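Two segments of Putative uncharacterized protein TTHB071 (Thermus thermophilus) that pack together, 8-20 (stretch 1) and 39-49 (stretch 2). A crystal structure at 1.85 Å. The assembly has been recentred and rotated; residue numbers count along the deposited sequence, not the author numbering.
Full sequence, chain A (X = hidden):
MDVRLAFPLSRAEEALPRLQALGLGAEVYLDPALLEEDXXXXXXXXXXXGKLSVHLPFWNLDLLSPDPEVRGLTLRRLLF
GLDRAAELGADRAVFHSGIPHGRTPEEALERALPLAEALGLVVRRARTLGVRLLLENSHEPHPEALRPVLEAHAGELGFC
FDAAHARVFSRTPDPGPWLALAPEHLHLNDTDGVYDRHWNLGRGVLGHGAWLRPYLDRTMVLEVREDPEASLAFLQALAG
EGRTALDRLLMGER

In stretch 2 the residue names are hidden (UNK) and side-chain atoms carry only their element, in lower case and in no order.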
# COMPACT_ATOMS: atom_id res chain seq x y z
N PRO A 8 9.27 -7.89 0.86
CA PRO A 8 8.69 -8.76 1.88
C PRO A 8 9.66 -9.00 3.04
O PRO A 8 10.89 -9.02 2.84
CB PRO A 8 8.43 -10.06 1.12
CG PRO A 8 9.42 -10.04 -0.01
CD PRO A 8 9.57 -8.59 -0.40
N LEU A 9 9.10 -9.20 4.23
CA LEU A 9 9.88 -9.59 5.40
C LEU A 9 10.76 -10.81 5.07
O LEU A 9 11.91 -10.90 5.54
CB LEU A 9 8.93 -9.89 6.56
CG LEU A 9 9.57 -10.34 7.87
CD1 LEU A 9 10.57 -9.26 8.36
CD2 LEU A 9 8.47 -10.64 8.89
N SER A 10 10.25 -11.70 4.22
CA SER A 10 10.97 -12.91 3.82
C SER A 10 12.25 -12.62 3.04
O SER A 10 13.10 -13.51 2.92
CB SER A 10 10.06 -13.85 3.02
OG SER A 10 9.63 -13.24 1.82
N ARG A 11 12.40 -11.40 2.53
CA ARG A 11 13.59 -11.02 1.78
C ARG A 11 14.30 -9.84 2.40
O ARG A 11 14.97 -9.10 1.69
CB ARG A 11 13.23 -10.70 0.32
CG ARG A 11 12.86 -11.91 -0.50
CD ARG A 11 12.23 -11.51 -1.81
NE ARG A 11 11.32 -12.56 -2.27
CZ ARG A 11 10.28 -12.38 -3.09
NH1 ARG A 11 9.99 -11.17 -3.58
NH2 ARG A 11 9.53 -13.42 -3.42
N ALA A 12 14.13 -9.64 3.70
CA ALA A 12 14.68 -8.45 4.36
C ALA A 12 16.21 -8.46 4.32
O ALA A 12 16.83 -7.45 3.98
CB ALA A 12 14.18 -8.33 5.79
N GLU A 13 16.81 -9.61 4.67
CA GLU A 13 18.27 -9.80 4.62
C GLU A 13 18.84 -9.33 3.27
O GLU A 13 19.88 -8.67 3.20
CB GLU A 13 18.65 -11.27 4.93
CG GLU A 13 18.44 -12.33 3.79
CD GLU A 13 16.96 -12.57 3.39
OE1 GLU A 13 16.07 -12.63 4.27
OE2 GLU A 13 16.69 -12.70 2.17
N GLU A 14 18.10 -9.62 2.22
CA GLU A 14 18.48 -9.36 0.85
C GLU A 14 18.28 -7.89 0.44
O GLU A 14 19.03 -7.37 -0.38
CB GLU A 14 17.66 -10.30 -0.02
CG GLU A 14 17.91 -10.29 -1.50
CD GLU A 14 16.91 -11.17 -2.24
OE1 GLU A 14 16.52 -12.22 -1.68
OE2 GLU A 14 16.50 -10.80 -3.36
N ALA A 15 17.29 -7.22 1.03
CA ALA A 15 16.95 -5.83 0.64
C ALA A 15 17.64 -4.74 1.48
O ALA A 15 17.91 -3.65 0.97
CB ALA A 15 15.44 -5.63 0.64
N LEU A 16 17.92 -5.04 2.74
CA LEU A 16 18.54 -4.09 3.67
C LEU A 16 19.85 -3.42 3.20
O LEU A 16 19.97 -2.19 3.32
CB LEU A 16 18.75 -4.73 5.04
CG LEU A 16 17.56 -4.67 6.00
CD1 LEU A 16 17.89 -5.38 7.30
CD2 LEU A 16 17.16 -3.21 6.25
N PRO A 17 20.82 -4.20 2.68
CA PRO A 17 22.04 -3.55 2.20
C PRO A 17 21.77 -2.53 1.09
O PRO A 17 22.38 -1.46 1.07
CB PRO A 17 22.88 -4.72 1.66
CG PRO A 17 22.42 -5.89 2.46
CD PRO A 17 20.94 -5.67 2.62
N ARG A 18 20.83 -2.84 0.20
CA ARG A 18 20.49 -1.95 -0.91
C ARG A 18 19.81 -0.66 -0.44
O ARG A 18 20.02 0.41 -1.02
CB ARG A 18 19.65 -2.70 -1.94
CG ARG A 18 19.61 -2.07 -3.33
CD ARG A 18 20.97 -2.14 -4.04
NE ARG A 18 20.93 -1.44 -5.33
CZ ARG A 18 21.71 -0.42 -5.69
NH1 ARG A 18 22.64 0.05 -4.86
NH2 ARG A 18 21.55 0.13 -6.89
N LEU A 19 19.00 -0.77 0.62
CA LEU A 19 18.34 0.36 1.29
C LEU A 19 19.32 1.36 1.84
O LEU A 19 19.17 2.57 1.66
CB LEU A 19 17.50 -0.14 2.49
CG LEU A 19 16.18 -0.84 2.26
CD1 LEU A 19 15.44 -0.91 3.58
CD2 LEU A 19 15.39 -0.07 1.25
N GLN A 20 20.31 0.84 2.57
CA GLN A 20 21.37 1.62 3.18
C GLN A 20 22.08 2.41 2.09
O GLN A 20 22.23 3.63 2.19
CB GLN A 20 22.35 0.68 3.90
CG GLN A 20 23.04 1.27 5.12
CD GLN A 20 22.05 1.90 6.11
OE1 GLN A 20 21.13 1.23 6.61
NE2 GLN A 20 22.24 3.19 6.38
N UNK A 39 11.84 -13.47 16.33
CA UNK A 39 13.24 -13.14 16.11
C UNK A 39 13.46 -12.30 14.85
O UNK A 39 14.33 -11.43 14.83
c UNK A 39 14.10 -14.42 16.07
N UNK A 40 12.66 -12.56 13.81
CA UNK A 40 12.78 -11.82 12.56
C UNK A 40 12.40 -10.34 12.72
O UNK A 40 12.97 -9.47 12.07
c UNK A 40 12.36 -13.79 10.81
c UNK A 40 13.73 -13.75 10.11
c UNK A 40 11.27 -14.19 9.82
c UNK A 40 11.94 -12.45 11.44
N UNK A 41 11.44 -10.08 13.61
CA UNK A 41 10.99 -8.72 13.91
C UNK A 41 12.02 -7.99 14.79
O UNK A 41 12.32 -6.81 14.56
c UNK A 41 6.53 -9.78 11.75
c UNK A 41 6.92 -8.46 11.88
c UNK A 41 8.51 -9.10 13.61
c UNK A 41 7.12 -10.78 12.54
c UNK A 41 7.92 -8.12 12.81
c UNK A 41 8.12 -10.43 13.46
c UNK A 41 9.61 -8.75 14.57
N UNK A 42 12.56 -8.72 15.76
CA UNK A 42 13.65 -8.21 16.61
C UNK A 42 14.88 -7.88 15.75
O UNK A 42 15.45 -6.79 15.86
c UNK A 42 13.54 -10.28 19.94
o UNK A 42 14.67 -10.10 20.41
c UNK A 42 14.03 -9.23 17.68
c UNK A 42 13.01 -9.41 18.80
n UNK A 42 12.71 -11.23 20.40
N UNK A 43 15.27 -8.82 14.89
CA UNK A 43 16.41 -8.63 14.01
C UNK A 43 16.24 -7.43 13.08
O UNK A 43 17.20 -6.69 12.84
o UNK A 43 17.46 -9.62 12.07
c UNK A 43 16.70 -9.90 13.22
N UNK A 44 15.03 -7.22 12.55
CA UNK A 44 14.79 -6.11 11.63
C UNK A 44 14.84 -4.78 12.36
O UNK A 44 15.47 -3.84 11.89
c UNK A 44 13.46 -6.28 10.89
c UNK A 44 13.03 -5.16 9.93
c UNK A 44 14.12 -4.79 8.90
c UNK A 44 11.72 -5.58 9.23
N UNK A 45 14.17 -4.71 13.50
CA UNK A 45 14.10 -3.51 14.32
C UNK A 45 15.50 -3.04 14.78
O UNK A 45 15.73 -1.84 14.89
c UNK A 45 13.38 -4.54 18.96
n UNK A 45 12.36 -4.22 18.16
c UNK A 45 12.08 -2.88 17.62
n UNK A 45 13.51 -5.80 19.38
n UNK A 45 14.26 -3.63 19.34
c UNK A 45 12.93 -2.53 16.40
c UNK A 45 13.17 -3.75 15.52
N UNK A 46 16.41 -3.97 15.02
CA UNK A 46 17.78 -3.62 15.39
C UNK A 46 18.59 -3.16 14.18
O UNK A 46 19.29 -2.14 14.24
c UNK A 46 19.90 -7.87 16.63
c UNK A 46 18.50 -4.80 16.07
c UNK A 46 18.84 -6.22 18.15
n UNK A 46 18.91 -7.50 17.44
n UNK A 46 20.93 -7.07 16.41
c UNK A 46 17.94 -5.19 17.45
n UNK A 46 19.85 -9.06 16.04
N UNK A 47 18.46 -3.90 13.08
CA UNK A 47 19.31 -3.74 11.90
C UNK A 47 18.90 -2.59 10.97
O UNK A 47 19.61 -2.27 10.02
c UNK A 47 20.32 -7.91 8.34
c UNK A 47 21.17 -6.65 10.30
n UNK A 47 21.04 -7.18 7.50
n UNK A 47 20.35 -7.67 9.66
c UNK A 47 20.59 -5.24 10.24
c UNK A 47 19.38 -5.07 11.14
n UNK A 47 19.54 -8.88 7.86
N UNK A 48 17.75 -1.96 11.24
CA UNK A 48 17.29 -0.83 10.44
C UNK A 48 16.72 0.26 11.32
O UNK A 48 15.93 0.01 12.23
c UNK A 48 16.37 0.35 7.43
c UNK A 48 14.48 0.47 8.89
c UNK A 48 13.96 1.53 8.13
c UNK A 48 15.69 -0.12 8.55
c UNK A 48 15.86 1.40 6.67
c UNK A 48 16.25 -1.27 9.38
c UNK A 48 14.65 1.99 7.02
N UNK A 49 17.14 1.48 11.04
CA UNK A 49 16.54 2.66 11.65
C UNK A 49 16.57 3.70 10.55
O UNK A 49 17.58 3.89 9.88
c UNK A 49 17.32 3.11 12.89
o UNK A 49 18.64 3.47 12.55
O HOH W 1 19.26 1.69 8.91

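Position 39 carries one side-chain carbon and nothing beyond it, which defines alanine; Ala39 is out of reach of stretch 1. Its backbone O accepts a hydrogen bond from the N of position 43 at 2.8 Å, an i to i+4 bond typical of an α-helix.

Position 40 has four carbons, forked at the second, so the residue is leucine rather than isoleucine, whose fork lies at the first. CA to CB points toward stretch 1; the closest pair is the backbone O of Leu40 and Leu9 CD1, at 4.4 Å.

At position 41 one carbon leads to a ring of six carbons with no oxygen attached, hence phenylalanine and not tyrosine. CA to CB points away, but the ring comes back within range: CZ of Phe41 lies 3.6 Å from Leu9 CD2, an oblique approach.

Position 42 shows three carbons, the third bearing one oxygen and one nitrogen. That terminal amide, one carbon longer than asparagine's, identifies Gln42, which makes no contact here.

Position 43 holds one carbon followed by one oxygen, a serine. Ser43 also stays clear of stretch 1.

Position 44 again has four carbons forked at the second: leucine. With chi1 t and chi2 p, the side chain starts sideways and its end comes nearer. Leu44 CD2 is 4.0 Å from Leu9 CD1, and Leu44 CD1 is 4.1 Å from Leu16 CD1, so its two methyls reach different leucines of stretch 1.

Positions 45 and 46 share one pattern: three carbons, a nitrogen, then a carbon carrying two more nitrogens. This is a guanidinium, and both are arginines. Arg45 and Arg46 are exposed and out of reach.

Position 47 repeats that pattern but does touch stretch 1. One terminal nitrogen lies 3.6 Å from Glu13 CA, and the other 3.6 Å from Leu16 CD1. The residue is Arg47, the atoms being NH2 and NH1 respectively. Leu16 CD1 sits over one face of the guanidinium, while Glu13 CA lies at its edge, near its plane.

Position 48 has one carbon and an all-carbon six-membered ring, so it is phenylalanine. Phe48, the first residue after the helix to leave helical phi/psi (-138/133), has its CA-to-CB bond toward stretch 1: its CB is 3.8 Å from Leu16 CD2 and its CE1 is 3.9 Å from Leu19 CD1.

Position 49, one carbon then one oxygen, is serine. Ser49 CB points away, but its backbone N donates to water 1 at 3.0 Å, and that water donates to Gln20 OE1, also at 3.0 Å.

The contact works by apolar packing along two nearly parallel helices, extended by Leu9, in the 3-10 turn before the first, and Phe48, just after the second; the helix axes run 7° apart in direction and 11.6 Å apart at closest approach. No direct hydrogen bond crosses it. Leu9 and Leu16 contribute the largest areas, 96 and 86 Å² of the 504 Å² buried in total; Leu44 touches both, Arg47 lies along the exposed margin, against Glu13 and Leu16, and water 1 links the two chain segments near their ends.

Stretch 2, residues 39-49: ALFQSLRRRFS
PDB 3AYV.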